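Local coordinates for ribosomal protein uL16 3-hydroxylase (Escherichia coli, PDB 4CCL) that catalyses the iron- and 2-oxoglutarate-dependent hydroxylation of an arginine side chain in ribosomal protein uL16, at residues Gln128-Ile133 / Ile181-Pro186; Arg107-Met112 / Gly201-Asn206; Trp142-Lys147 / Ala167-Glu172. All coordinates share one frame; numbering follows the deposited sequence.

In the fold
All three interactions lie in the JmjC domain, a cupin-type double-stranded beta-helix. Along the chain, R107-M112 comes first and G201-N206 last. Q128-I133 and I181-P186 fall between them, and W142-K147 and A167-E172 of interaction 3 lie between those two in turn. Interactions 1 and 2, with centres about 11 Å apart, share the eight-stranded sheet, where strand 195-202 runs between 131-135 and 108-116; D130 and R107 join them by a salt bridge. Interaction 3 belongs to the three-stranded sheet, its centre about 12 Å from that of interaction 1 and 22 Å from that of interaction 2. A probable hydrogen bond from G145 N to P186 O ties the loop of interaction 1, next to the iron ligand H187, to interaction 3.

Interaction 1 of 3, residues Gln128-Ile133 / Ile181-Pro186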
ATOM      1  N   GLN B 128      21.571   9.005  -3.344  1.00 70.88           N
ATOM      2  CA  GLN B 128      21.222   8.102  -2.252  1.00 67.08           C
ATOM      3  C   GLN B 128      21.845   6.726  -2.447  1.00 58.67           C
ATOM      4  O   GLN B 128      21.600   5.806  -1.666  1.00 63.73           O
ATOM      5  CB  GLN B 128      19.706   7.992  -2.065  1.00 80.87           C
ATOM      6  CG  GLN B 128      19.081   9.184  -1.354  1.00 87.52           C
ATOM      7  CD  GLN B 128      19.783   9.528  -0.048  1.00 98.92           C
ATOM      8  OE1 GLN B 128      20.011  10.699   0.252  1.00103.40           O
ATOM      9  NE2 GLN B 128      20.123   8.508   0.737  1.00102.04           N
ATOM     10  N   TYR B 129      22.651   6.588  -3.494  1.00 54.79           N
ATOM     11  CA  TYR B 129      23.216   5.291  -3.837  1.00 49.85           C
ATOM     12  C   TYR B 129      24.723   5.327  -4.078  1.00 51.30           C
ATOM     13  O   TYR B 129      25.296   6.380  -4.370  1.00 56.34           O
ATOM     14  CB  TYR B 129      22.515   4.736  -5.073  1.00 48.69           C
ATOM     15  CG  TYR B 129      21.008   4.829  -5.006  1.00 57.59           C
ATOM     16  CD1 TYR B 129      20.265   3.875  -4.323  1.00 50.21           C
ATOM     17  CD2 TYR B 129      20.328   5.875  -5.621  1.00 62.91           C
ATOM     18  CE1 TYR B 129      18.886   3.960  -4.257  1.00 54.14           C
ATOM     19  CE2 TYR B 129      18.955   5.968  -5.561  1.00 63.04           C
ATOM     20  CZ  TYR B 129      18.238   5.009  -4.878  1.00 61.53           C
ATOM     21  OH  TYR B 129      16.868   5.102  -4.819  1.00 63.18           O
ATOM     22  N   ASP B 130      25.352   4.163  -3.953  1.00 48.21           N
ATOM     23  CA  ASP B 130      26.763   4.006  -4.269  1.00 48.21           C
ATOM     24  C   ASP B 130      26.945   4.112  -5.775  1.00 50.62           C
ATOM     25  O   ASP B 130      26.041   3.779  -6.541  1.00 55.08           O
ATOM     26  CB  ASP B 130      27.265   2.644  -3.794  1.00 42.59           C
ATOM     27  CG  ASP B 130      26.964   2.389  -2.331  1.00 49.52           C
ATOM     28  OD1 ASP B 130      25.833   1.951  -2.023  1.00 53.90           O
ATOM     29  OD2 ASP B 130      27.856   2.631  -1.490  1.00 47.03           O
ATOM     30  N   VAL B 131      28.111   4.582  -6.201  1.00 43.98           N
ATOM     31  CA  VAL B 131      28.406   4.665  -7.624  1.00 38.14           C
ATOM     32  C   VAL B 131      29.899   4.491  -7.894  1.00 37.13           C
ATOM     33  O   VAL B 131      30.738   4.912  -7.093  1.00 50.18           O
ATOM     34  CB  VAL B 131      27.891   5.998  -8.235  1.00 47.39           C
ATOM     35  CG1 VAL B 131      28.670   7.189  -7.694  1.00 45.50           C
ATOM     36  CG2 VAL B 131      27.944   5.959  -9.761  1.00 46.09           C
ATOM     37  N   PHE B 132      30.227   3.838  -9.005  1.00 40.15           N
ATOM     38  CA  PHE B 132      31.602   3.809  -9.486  1.00 40.02           C
ATOM     39  C   PHE B 132      31.665   4.640 -10.759  1.00 45.41           C
ATOM     40  O   PHE B 132      30.973   4.343 -11.728  1.00 47.35           O
ATOM     41  CB  PHE B 132      32.055   2.378  -9.779  1.00 40.68           C
ATOM     42  CG  PHE B 132      32.293   1.549  -8.550  1.00 41.01           C
ATOM     43  CD1 PHE B 132      31.252   0.851  -7.959  1.00 48.20           C
ATOM     44  CD2 PHE B 132      33.559   1.452  -7.994  1.00 36.91           C
ATOM     45  CE1 PHE B 132      31.468   0.082  -6.832  1.00 44.94           C
ATOM     46  CE2 PHE B 132      33.781   0.685  -6.866  1.00 39.21           C
ATOM     47  CZ  PHE B 132      32.733  -0.002  -6.286  1.00 37.02           C
ATOM     48  N   ILE B 133      32.483   5.686 -10.764  1.00 41.86           N
ATOM     49  CA  ILE B 133      32.572   6.532 -11.947  1.00 46.48           C
ATOM     50  C   ILE B 133      33.879   6.288 -12.695  1.00 50.96           C
ATOM     51  O   ILE B 133      34.959   6.639 -12.225  1.00 49.85           O
ATOM     52  CB  ILE B 133      32.423   8.022 -11.600  1.00 47.33           C
ATOM     53  CG1 ILE B 133      31.119   8.253 -10.833  1.00 39.63           C
ATOM     54  CG2 ILE B 133      32.463   8.861 -12.863  1.00 48.61           C
ATOM     55  CD1 ILE B 133      30.960   9.660 -10.282  1.00 40.42           C
ATOM     56  N   ILE B 181      32.100   6.524  -4.964  1.00 42.66           N
ATOM     57  CA  ILE B 181      31.396   7.387  -4.020  1.00 43.61           C
ATOM     58  C   ILE B 181      30.255   6.674  -3.285  1.00 47.93           C
ATOM     59  O   ILE B 181      29.311   6.206  -3.921  1.00 45.52           O
ATOM     60  CB  ILE B 181      30.839   8.638  -4.718  1.00 42.52           C
ATOM     61  CG1 ILE B 181      31.903   9.248  -5.640  1.00 47.66           C
ATOM     62  CG2 ILE B 181      30.366   9.645  -3.683  1.00 37.89           C
ATOM     63  CD1 ILE B 181      31.402  10.392  -6.494  1.00 46.43           C
ATOM     64  N   PRO B 182      30.342   6.575  -1.947  1.00 48.94           N
ATOM     65  CA  PRO B 182      29.210   6.076  -1.157  1.00 51.58           C
ATOM     66  C   PRO B 182      28.101   7.122  -1.125  1.00 48.72           C
ATOM     67  O   PRO B 182      28.377   8.292  -1.384  1.00 52.44           O
ATOM     68  CB  PRO B 182      29.802   5.911   0.251  1.00 50.65           C
ATOM     69  CG  PRO B 182      31.286   6.062   0.096  1.00 53.13           C
ATOM     70  CD  PRO B 182      31.486   6.931  -1.096  1.00 48.25           C
ATOM     71  N   PRO B 183      26.862   6.715  -0.807  1.00 49.92           N
ATOM     72  CA  PRO B 183      25.757   7.678  -0.735  1.00 48.97           C
ATOM     73  C   PRO B 183      25.945   8.705   0.377  1.00 49.07           C
ATOM     74  O   PRO B 183      26.443   8.366   1.449  1.00 52.99           O
ATOM     75  CB  PRO B 183      24.543   6.795  -0.430  1.00 37.71           C
ATOM     76  CG  PRO B 183      25.108   5.560   0.174  1.00 39.37           C
ATOM     77  CD  PRO B 183      26.407   5.342  -0.536  1.00 48.82           C
ATOM     78  N   GLY B 184      25.550   9.946   0.118  1.00 43.41           N
ATOM     79  CA  GLY B 184      25.630  10.990   1.122  1.00 46.36           C
ATOM     80  C   GLY B 184      26.790  11.950   0.928  1.00 54.43           C
ATOM     81  O   GLY B 184      26.866  12.982   1.598  1.00 57.11           O
ATOM     82  N   PHE B 185      27.698  11.614   0.017  1.00 53.41           N
ATOM     83  CA  PHE B 185      28.854  12.463  -0.249  1.00 50.22           C
ATOM     84  C   PHE B 185      28.609  13.354  -1.458  1.00 51.37           C
ATOM     85  O   PHE B 185      28.438  12.860  -2.570  1.00 52.58           O
ATOM     86  CB  PHE B 185      30.111  11.616  -0.468  1.00 47.01           C
ATOM     87  CG  PHE B 185      30.616  10.949   0.778  1.00 48.96           C
ATOM     88  CD1 PHE B 185      30.044   9.772   1.227  1.00 44.57           C
ATOM     89  CD2 PHE B 185      31.663  11.499   1.502  1.00 50.45           C
ATOM     90  CE1 PHE B 185      30.503   9.153   2.373  1.00 42.13           C
ATOM     91  CE2 PHE B 185      32.128  10.884   2.652  1.00 47.69           C
ATOM     92  CZ  PHE B 185      31.546   9.709   3.087  1.00 43.28           C
ATOM     93  N   PRO B 186      28.590  14.676  -1.243  1.00 46.67           N
ATOM     94  CA  PRO B 186      28.388  15.604  -2.357  1.00 48.18           C
ATOM     95  C   PRO B 186      29.550  15.532  -3.329  1.00 51.22           C
ATOM     96  O   PRO B 186      30.709  15.490  -2.913  1.00 53.04           O
ATOM     97  CB  PRO B 186      28.348  16.973  -1.673  1.00 48.35           C
ATOM     98  CG  PRO B 186      29.099  16.783  -0.409  1.00 50.42           C
ATOM     99  CD  PRO B 186      28.803  15.379   0.032  1.00 47.59           C
TER
HETATM  100  O   HOH W   1      27.091   8.554  -4.276  1.00 60.73           O
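The carboxylate of D130 meets the ring of P183 through one branch: OD2 lies 3.2 Å from P183 CD, and OD1 is somewhat farther off. A chi1 of -53° sets CG beside its own backbone N and anti to the carbonyl carbon, close to P183 CD. The second flat group, the Y129 ring, has the CB of its neighbour Q128 above one face, offset toward the rim; Y129 meets the other segment through its backbone. P183 also packs its CB against the peptide that links Q128 to Y129, 3.3 Å from Q128 O. The polar ends of D130 are satisfied beyond the two segments, OD2 by the hydroxyl of Y180 and OD1 by Q18 and a salt bridge to R107.

At V131 and I181 the contact becomes a pairing of strand 131-135 with the end of strand 178-181 in the large sheet. The two residues form an antiparallel hydrogen-bonded pair: V131 N donates to I181 O at 3.0 Å, and I181 N returns a bond to V131 O with an N-H...O angle of 165°. Their side chains lie side by side and point the same way, with V131 CG1 4.0 Å from I181 CB. On I133 the delta methyl extends the apolar contact, 3.9 Å from I181 CD1. Both segments adjoin the HxD...H iron site of the JmjC fold in sequence: D127 directly precedes Q128, and H187 follows P186.

From P182 to F185 the chain makes a type II turn, in which G184 has a positive phi (103°). G184 is also tied by a backbone bond to D127, while F185 O accepts from the ND1 of H187. Water 1 sits between Y129 O, at 2.8 Å, and I181 O, at 3.3 Å, in position to donate to either.

Interaction 2 of 3, residues Arg107-Met112 / Gly201-Asn206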
ATOM      1  N   ARG B 107      22.035  -5.705  -5.607  1.00 50.11           N
ATOM      2  CA  ARG B 107      22.345  -4.324  -5.245  1.00 44.25           C
ATOM      3  C   ARG B 107      22.758  -3.443  -6.429  1.00 48.71           C
ATOM      4  O   ARG B 107      22.646  -2.219  -6.361  1.00 53.44           O
ATOM      5  CB  ARG B 107      23.429  -4.288  -4.165  1.00 39.06           C
ATOM      6  CG  ARG B 107      22.976  -4.822  -2.814  1.00 50.41           C
ATOM      7  CD  ARG B 107      22.260  -3.757  -2.000  1.00 46.58           C
ATOM      8  NE  ARG B 107      23.197  -2.796  -1.426  1.00 48.05           N
ATOM      9  CZ  ARG B 107      23.435  -1.586  -1.922  1.00 46.84           C
ATOM     10  NH1 ARG B 107      22.797  -1.175  -3.009  1.00 47.77           N
ATOM     11  NH2 ARG B 107      24.305  -0.783  -1.328  1.00 38.99           N
ATOM     12  N   ILE B 108      23.224  -4.059  -7.511  1.00 55.21           N
ATOM     13  CA  ILE B 108      23.695  -3.293  -8.664  1.00 57.14           C
ATOM     14  C   ILE B 108      22.503  -2.815  -9.495  1.00 52.48           C
ATOM     15  O   ILE B 108      21.467  -3.477  -9.544  1.00 49.55           O
ATOM     16  CB  ILE B 108      24.704  -4.100  -9.529  1.00 49.05           C
ATOM     17  CG1 ILE B 108      25.647  -3.157 -10.280  1.00 57.93           C
ATOM     18  CG2 ILE B 108      23.990  -5.040 -10.490  1.00 49.93           C
ATOM     19  CD1 ILE B 108      26.663  -3.870 -11.156  1.00 59.09           C
ATOM     20  N   ASP B 109      22.636  -1.653 -10.128  1.00 52.09           N
ATOM     21  CA  ASP B 109      21.515  -1.103 -10.882  1.00 52.27           C
ATOM     22  C   ASP B 109      21.712  -1.195 -12.389  1.00 54.33           C
ATOM     23  O   ASP B 109      21.145  -2.078 -13.031  1.00 75.32           O
ATOM     24  CB  ASP B 109      21.260   0.354 -10.480  1.00 55.14           C
ATOM     25  CG  ASP B 109      19.985   0.913 -11.088  1.00 58.48           C
ATOM     26  OD1 ASP B 109      19.130   0.111 -11.518  1.00 58.68           O
ATOM     27  OD2 ASP B 109      19.831   2.152 -11.129  1.00 65.40           O
ATOM     28  N   ASP B 110      22.550  -0.312 -12.930  1.00 51.17           N
ATOM     29  CA  ASP B 110      22.760  -0.192 -14.372  1.00 49.61           C
ATOM     30  C   ASP B 110      23.962   0.702 -14.685  1.00 44.41           C
ATOM     31  O   ASP B 110      24.597   1.243 -13.780  1.00 51.06           O
ATOM     32  CB  ASP B 110      21.512   0.376 -15.062  1.00 51.37           C
ATOM     33  CG  ASP B 110      20.479  -0.690 -15.378  1.00 64.05           C
ATOM     34  OD1 ASP B 110      20.868  -1.776 -15.857  1.00 63.78           O
ATOM     35  OD2 ASP B 110      19.280  -0.449 -15.125  1.00 65.57           O
ATOM     36  N   LEU B 111      24.239   0.870 -15.976  1.00 45.39           N
ATOM     37  CA  LEU B 111      25.374   1.658 -16.449  1.00 45.06           C
ATOM     38  C   LEU B 111      24.878   2.900 -17.189  1.00 52.04           C
ATOM     39  O   LEU B 111      24.279   2.786 -18.259  1.00 53.32           O
ATOM     40  CB  LEU B 111      26.235   0.799 -17.387  1.00 48.36           C
ATOM     41  CG  LEU B 111      27.691   1.152 -17.735  1.00 50.60           C
ATOM     42  CD1 LEU B 111      27.820   2.401 -18.585  1.00 48.23           C
ATOM     43  CD2 LEU B 111      28.524   1.293 -16.482  1.00 56.81           C
HETATM   44  N   MSE B 112      25.137   4.081 -16.634  1.00 54.09           N
HETATM   45  CA  MSE B 112      24.768   5.310 -17.337  1.00 54.31           C
HETATM   46  C   MSE B 112      26.016   6.027 -17.851  1.00 55.81           C
HETATM   47  O   MSE B 112      27.017   6.130 -17.146  1.00 52.54           O
HETATM   48  CB  MSE B 112      23.896   6.224 -16.459  1.00 57.50           C
HETATM   49  CG  MSE B 112      24.639   7.281 -15.642  1.00 71.98           C
HETATM   50 SE   MSE B 112      24.985   8.949 -16.621  1.00 82.82          SE
HETATM   51  CE  MSE B 112      25.878   9.921 -15.192  1.00 51.49           C
ATOM     52  N   GLY B 201      25.967   2.230 -11.368  1.00 38.48           N
ATOM     53  CA  GLY B 201      25.127   2.673 -10.279  1.00 37.78           C
ATOM     54  C   GLY B 201      24.630   1.511  -9.456  1.00 42.12           C
ATOM     55  O   GLY B 201      24.632   0.364  -9.906  1.00 45.64           O
ATOM     56  N   PHE B 202      24.189   1.817  -8.245  1.00 45.52           N
ATOM     57  CA  PHE B 202      23.645   0.803  -7.358  1.00 42.98           C
ATOM     58  C   PHE B 202      22.280   1.232  -6.846  1.00 49.07           C
ATOM     59  O   PHE B 202      21.892   2.392  -6.975  1.00 66.40           O
ATOM     60  CB  PHE B 202      24.612   0.507  -6.209  1.00 37.43           C
ATOM     61  CG  PHE B 202      25.820  -0.286  -6.628  1.00 44.79           C
ATOM     62  CD1 PHE B 202      26.875   0.327  -7.281  1.00 40.46           C
ATOM     63  CD2 PHE B 202      25.891  -1.647  -6.382  1.00 42.00           C
ATOM     64  CE1 PHE B 202      27.979  -0.397  -7.673  1.00 34.63           C
ATOM     65  CE2 PHE B 202      26.995  -2.378  -6.771  1.00 37.13           C
ATOM     66  CZ  PHE B 202      28.040  -1.752  -7.419  1.00 35.59           C
ATOM     67  N   ARG B 203      21.540   0.283  -6.290  1.00 63.17           N
ATOM     68  CA  ARG B 203      20.183   0.554  -5.852  1.00 57.99           C
ATOM     69  C   ARG B 203      19.907  -0.107  -4.514  1.00 56.49           C
ATOM     70  O   ARG B 203      20.213  -1.281  -4.316  1.00 50.46           O
ATOM     71  CB  ARG B 203      19.186   0.051  -6.898  1.00 58.26           C
ATOM     72  CG  ARG B 203      19.511  -1.337  -7.417  1.00 59.85           C
ATOM     73  CD  ARG B 203      18.558  -1.772  -8.515  1.00 63.90           C
ATOM     74  NE  ARG B 203      17.187  -1.906  -8.033  1.00 71.88           N
ATOM     75  CZ  ARG B 203      16.202  -2.456  -8.734  1.00 72.36           C
ATOM     76  NH1 ARG B 203      16.438  -2.931  -9.951  1.00 73.96           N
ATOM     77  NH2 ARG B 203      14.984  -2.536  -8.217  1.00 66.64           N
ATOM     78  N   ALA B 204      19.339   0.657  -3.589  1.00 58.10           N
ATOM     79  CA  ALA B 204      18.841   0.076  -2.357  1.00 56.20           C
ATOM     80  C   ALA B 204      17.484   0.683  -2.046  1.00 56.83           C
ATOM     81  O   ALA B 204      17.280   1.884  -2.223  1.00 56.49           O
ATOM     82  CB  ALA B 204      19.816   0.330  -1.220  1.00 55.18           C
ATOM     83  N   PRO B 205      16.548  -0.149  -1.572  1.00 53.44           N
ATOM     84  CA  PRO B 205      15.201   0.313  -1.228  1.00 55.10           C
ATOM     85  C   PRO B 205      15.168   1.009   0.125  1.00 54.93           C
ATOM     86  O   PRO B 205      16.019   0.735   0.969  1.00 56.13           O
ATOM     87  CB  PRO B 205      14.401  -0.988  -1.163  1.00 51.17           C
ATOM     88  CG  PRO B 205      15.402  -2.012  -0.731  1.00 51.27           C
ATOM     89  CD  PRO B 205      16.701  -1.605  -1.388  1.00 55.43           C
ATOM     90  N   ASN B 206      14.199   1.894   0.329  1.00 55.94           N
ATOM     91  CA  ASN B 206      13.918   2.379   1.672  1.00 56.33           C
ATOM     92  C   ASN B 206      12.676   1.680   2.220  1.00 62.62           C
ATOM     93  O   ASN B 206      12.059   0.880   1.519  1.00 72.99           O
ATOM     94  CB  ASN B 206      13.799   3.909   1.711  1.00 55.72           C
ATOM     95  CG  ASN B 206      12.836   4.459   0.677  1.00 55.22           C
ATOM     96  OD1 ASN B 206      11.842   3.824   0.329  1.00 57.07           O
ATOM     97  ND2 ASN B 206      13.128   5.659   0.187  1.00 51.43           N
TER
HETATM   98  O   HOH W   2      18.029  -2.104 -12.319  1.00 60.37           O
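Strands 108-116 and 195-202 are antiparallel neighbours in the large sheet of the JmjC beta-helix, and I108 faces F202 here as a non-hydrogen-bonded pair. On one side of this pair, R203 N donates to R107 O at 2.7 Å in a nearly straight bond (167°). On the other, G201 serves two successive residues: its O accepts from D109 N, the donor standing above the carbonyl plane, and its N donates to D110 O at 2.9 Å. I108 lays CG1 over a face of the F202 ring, 4.1 Å from the centroid and 21° off the normal, a CH-pi contact. CG1 is carried there by lying anti to the backbone N (chi1 -153°).

The R107 chain is bent at chi2 and chi3; its NH1 lies 2.9 Å from R203 O in a weak bond, while A204 CB sits over one guanidinium face. The side chains of D109 and R203 meet at about a right angle, with OD1 3.6 Å from R203 CD. Water 2 joins D109 OD1 to R203 NH1, weakly on the arginine side.

The stronger polar ties lead outward: D109 OD2 pairs with R276, R203 NH1 with the carbonyl of Q274, and R107 NE, just before strand 108-116, with D230 of the second subunit. D109 OD1 and R203 NH1 stand 4.4 Å apart with the oxygen well out of the guanidinium plane, so their direct attraction is probably purely electrostatic, supplemented by water 2.

Interaction 3 of 3, residues Trp142-Lys147 / Ala167-Glu172; sequences WRVGEK and AIIDEE
R143 and D170 reach out from the same face of the sheet and cross obliquely, with their guanidinium and carboxylate planes 72° apart. D170 OD2 lies at the guanidinium edge, in its plane, 3.4 Å from R143 NE; the bond is weak, its N-H...O angle 134°, but it forms part of a salt bridge. The arginine starts with CG beside the backbone N and anti to the carbonyl carbon, then bends at chi3. D170 places its own CG anti to the backbone N, next to R143 CG. Farther along the guanidinium, NH2 passes 3.6 Å from A167 CB and bonds to the carbonyl of F165.

On the opposite face, V144 and I169 lie side by side and point the same way, their CB atoms 4.0 Å apart; L179 packs on V144 and V23 on I169. W142 projects from this face too, but its indole leads away from the partner strand, and NE1 bonds to the side chain of N197.

Strand segments 142-145 and 169-172 run antiparallel, 171° apart, within the three-stranded sheet of the JmjC fold. W142 and E171 exchange two bonds, W142 N to E171 O being 2.9 Å. V144 N donates to I169 O on a lone pair. A classic beta bulge follows: I168 and I169 both face V144, and V144 O accepts from both, weakly from I168 N. I168 also leans its CG2 against E146 CB, 3.9 Å away.

An alanine in place of R143 would probably leave D170 OD2 without one of its arginine partners and F165 O without the donor in NH2. Since D170 OD2 is also paired with R141, its negative charge is likely to be balanced by two arginines, so the weak bond to R143 NE is not its sole compensation.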
ATOM      1  N   TRP B 142      37.195  15.888 -10.974  1.00 43.16           N
ATOM      2  CA  TRP B 142      36.212  15.393 -10.024  1.00 49.79           C
ATOM      3  C   TRP B 142      36.521  15.866  -8.611  1.00 53.80           C
ATOM      4  O   TRP B 142      37.676  15.855  -8.160  1.00 59.06           O
ATOM      5  CB  TRP B 142      36.119  13.865 -10.068  1.00 46.08           C
ATOM      6  CG  TRP B 142      35.165  13.375 -11.104  1.00 50.10           C
ATOM      7  CD1 TRP B 142      35.475  12.857 -12.321  1.00 50.98           C
ATOM      8  CD2 TRP B 142      33.727  13.380 -11.010  1.00 51.74           C
ATOM      9  NE1 TRP B 142      34.323  12.526 -12.996  1.00 50.12           N
ATOM     10  CE2 TRP B 142      33.258  12.832 -12.231  1.00 51.88           C
ATOM     11  CE3 TRP B 142      32.821  13.781 -10.040  1.00 52.10           C
ATOM     12  CZ2 TRP B 142      31.886  12.688 -12.472  1.00 54.23           C
ATOM     13  CZ3 TRP B 142      31.468  13.632 -10.294  1.00 51.88           C
ATOM     14  CH2 TRP B 142      31.016  13.089 -11.505  1.00 52.39           C
ATOM     15  N   ARG B 143      35.461  16.283  -7.930  1.00 52.70           N
ATOM     16  CA  ARG B 143      35.529  16.803  -6.579  1.00 48.06           C
ATOM     17  C   ARG B 143      34.480  16.121  -5.709  1.00 51.22           C
ATOM     18  O   ARG B 143      33.328  15.970  -6.113  1.00 49.02           O
ATOM     19  CB  ARG B 143      35.321  18.320  -6.577  1.00 49.69           C
ATOM     20  CG  ARG B 143      36.381  19.090  -7.358  1.00 51.75           C
ATOM     21  CD  ARG B 143      36.099  20.586  -7.396  1.00 53.49           C
ATOM     22  NE  ARG B 143      36.176  21.195  -6.071  1.00 63.62           N
ATOM     23  CZ  ARG B 143      35.120  21.565  -5.354  1.00 70.41           C
ATOM     24  NH1 ARG B 143      33.896  21.396  -5.837  1.00 72.68           N
ATOM     25  NH2 ARG B 143      35.288  22.108  -4.156  1.00 71.64           N
ATOM     26  N   VAL B 144      34.894  15.686  -4.523  1.00 55.47           N
ATOM     27  CA  VAL B 144      33.981  15.088  -3.562  1.00 54.73           C
ATOM     28  C   VAL B 144      34.164  15.761  -2.207  1.00 52.43           C
ATOM     29  O   VAL B 144      35.290  15.898  -1.723  1.00 62.55           O
ATOM     30  CB  VAL B 144      34.232  13.577  -3.396  1.00 51.72           C
ATOM     31  CG1 VAL B 144      33.112  12.946  -2.581  1.00 41.08           C
ATOM     32  CG2 VAL B 144      34.351  12.899  -4.752  1.00 43.54           C
ATOM     33  N   GLY B 145      33.059  16.181  -1.599  1.00 61.23           N
ATOM     34  CA  GLY B 145      33.112  16.810  -0.295  1.00 64.63           C
ATOM     35  C   GLY B 145      32.814  15.833   0.821  1.00 64.29           C
ATOM     36  O   GLY B 145      32.397  14.700   0.575  1.00 63.42           O
ATOM     37  N   GLU B 146      33.024  16.274   2.056  1.00 67.51           N
ATOM     38  CA  GLU B 146      32.719  15.452   3.215  1.00 66.60           C
ATOM     39  C   GLU B 146      31.207  15.255   3.291  1.00 71.30           C
ATOM     40  O   GLU B 146      30.443  16.048   2.740  1.00 70.61           O
ATOM     41  CB  GLU B 146      33.252  16.113   4.492  1.00 69.43           C
ATOM     42  CG  GLU B 146      33.167  15.250   5.741  1.00 70.00           C
ATOM     43  CD  GLU B 146      33.789  13.879   5.550  1.00 69.58           C
ATOM     44  OE1 GLU B 146      35.024  13.755   5.698  1.00 73.77           O
ATOM     45  OE2 GLU B 146      33.042  12.922   5.258  1.00 69.25           O
ATOM     46  N   LYS B 147      30.774  14.207   3.983  1.00 72.15           N
ATOM     47  CA  LYS B 147      29.361  13.879   4.034  1.00 73.92           C
ATOM     48  C   LYS B 147      28.760  14.599   5.228  1.00 74.01           C
ATOM     49  O   LYS B 147      29.048  14.278   6.381  1.00 77.48           O
ATOM     50  CB  LYS B 147      29.196  12.368   4.187  1.00 76.45           C
ATOM     51  CG  LYS B 147      27.795  11.886   4.511  1.00 72.53           C
ATOM     52  CD  LYS B 147      27.865  10.451   5.011  1.00 67.39           C
ATOM     53  CE  LYS B 147      26.518   9.756   4.987  1.00 73.12           C
ATOM     54  NZ  LYS B 147      26.667   8.317   5.354  1.00 75.49           N
ATOM     55  N   ALA B 167      36.161  20.435  -0.899  1.00 70.23           N
ATOM     56  CA  ALA B 167      36.447  19.091  -1.389  1.00 69.26           C
ATOM     57  C   ALA B 167      37.436  18.321  -0.519  1.00 69.12           C
ATOM     58  O   ALA B 167      38.507  18.830  -0.186  1.00 76.11           O
ATOM     59  CB  ALA B 167      36.947  19.151  -2.827  1.00 69.17           C
ATOM     60  N   ILE B 168      37.064  17.101  -0.139  1.00 65.85           N
ATOM     61  CA  ILE B 168      38.021  16.178   0.460  1.00 57.68           C
ATOM     62  C   ILE B 168      38.724  15.389  -0.641  1.00 59.69           C
ATOM     63  O   ILE B 168      39.723  14.716  -0.396  1.00 64.82           O
ATOM     64  CB  ILE B 168      37.360  15.211   1.465  1.00 55.52           C
ATOM     65  CG1 ILE B 168      36.433  14.226   0.749  1.00 50.19           C
ATOM     66  CG2 ILE B 168      36.612  15.988   2.533  1.00 59.65           C
ATOM     67  CD1 ILE B 168      35.786  13.218   1.677  1.00 48.07           C
ATOM     68  N   ILE B 169      38.183  15.465  -1.853  1.00 55.42           N
ATOM     69  CA  ILE B 169      38.863  14.926  -3.026  1.00 47.27           C
ATOM     70  C   ILE B 169      38.785  15.926  -4.171  1.00 53.74           C
ATOM     71  O   ILE B 169      37.700  16.299  -4.584  1.00 65.80           O
ATOM     72  CB  ILE B 169      38.245  13.585  -3.493  1.00 49.24           C
ATOM     73  CG1 ILE B 169      38.513  12.474  -2.474  1.00 49.20           C
ATOM     74  CG2 ILE B 169      38.800  13.184  -4.854  1.00 38.79           C
ATOM     75  CD1 ILE B 169      37.858  11.151  -2.820  1.00 45.51           C
ATOM     76  N   ASP B 170      39.930  16.382  -4.666  1.00 60.96           N
ATOM     77  CA  ASP B 170      39.944  17.178  -5.888  1.00 64.55           C
ATOM     78  C   ASP B 170      41.022  16.614  -6.806  1.00 65.08           C
ATOM     79  O   ASP B 170      42.211  16.738  -6.511  1.00 61.86           O
ATOM     80  CB  ASP B 170      40.236  18.645  -5.549  1.00 65.67           C
ATOM     81  CG  ASP B 170      39.945  19.589  -6.705  1.00 74.17           C
ATOM     82  OD1 ASP B 170      40.098  19.178  -7.874  1.00 74.83           O
ATOM     83  OD2 ASP B 170      39.563  20.751  -6.442  1.00 78.88           O
ATOM     84  N   GLU B 171      40.618  16.038  -7.938  1.00 61.39           N
ATOM     85  CA  GLU B 171      41.577  15.350  -8.809  1.00 59.62           C
ATOM     86  C   GLU B 171      41.172  15.378 -10.277  1.00 68.73           C
ATOM     87  O   GLU B 171      40.016  15.612 -10.608  1.00 66.24           O
ATOM     88  CB  GLU B 171      41.778  13.888  -8.374  1.00 62.40           C
ATOM     89  CG  GLU B 171      42.428  13.690  -7.008  1.00 76.25           C
ATOM     90  CD  GLU B 171      42.977  12.293  -6.806  1.00 88.77           C
ATOM     91  OE1 GLU B 171      43.352  11.648  -7.809  1.00 93.19           O
ATOM     92  OE2 GLU B 171      43.038  11.841  -5.642  1.00 92.98           O
ATOM     93  N   GLU B 172      42.141  15.143 -11.155  1.00 71.06           N
ATOM     94  CA  GLU B 172      41.870  14.982 -12.578  1.00 69.66           C
ATOM     95  C   GLU B 172      41.983  13.510 -12.940  1.00 69.14           C
ATOM     96  O   GLU B 172      43.015  12.884 -12.694  1.00 78.78           O
ATOM     97  CB  GLU B 172      42.864  15.787 -13.407  1.00 70.29           C
ATOM     98  CG  GLU B 172      42.877  17.269 -13.101  1.00 78.02           C
ATOM     99  CD  GLU B 172      44.051  17.977 -13.749  1.00 82.39           C
ATOM    100  OE1 GLU B 172      45.044  17.298 -14.084  1.00 77.35           O
ATOM    101  OE2 GLU B 172      43.979  19.211 -13.928  1.00 87.93           O
TER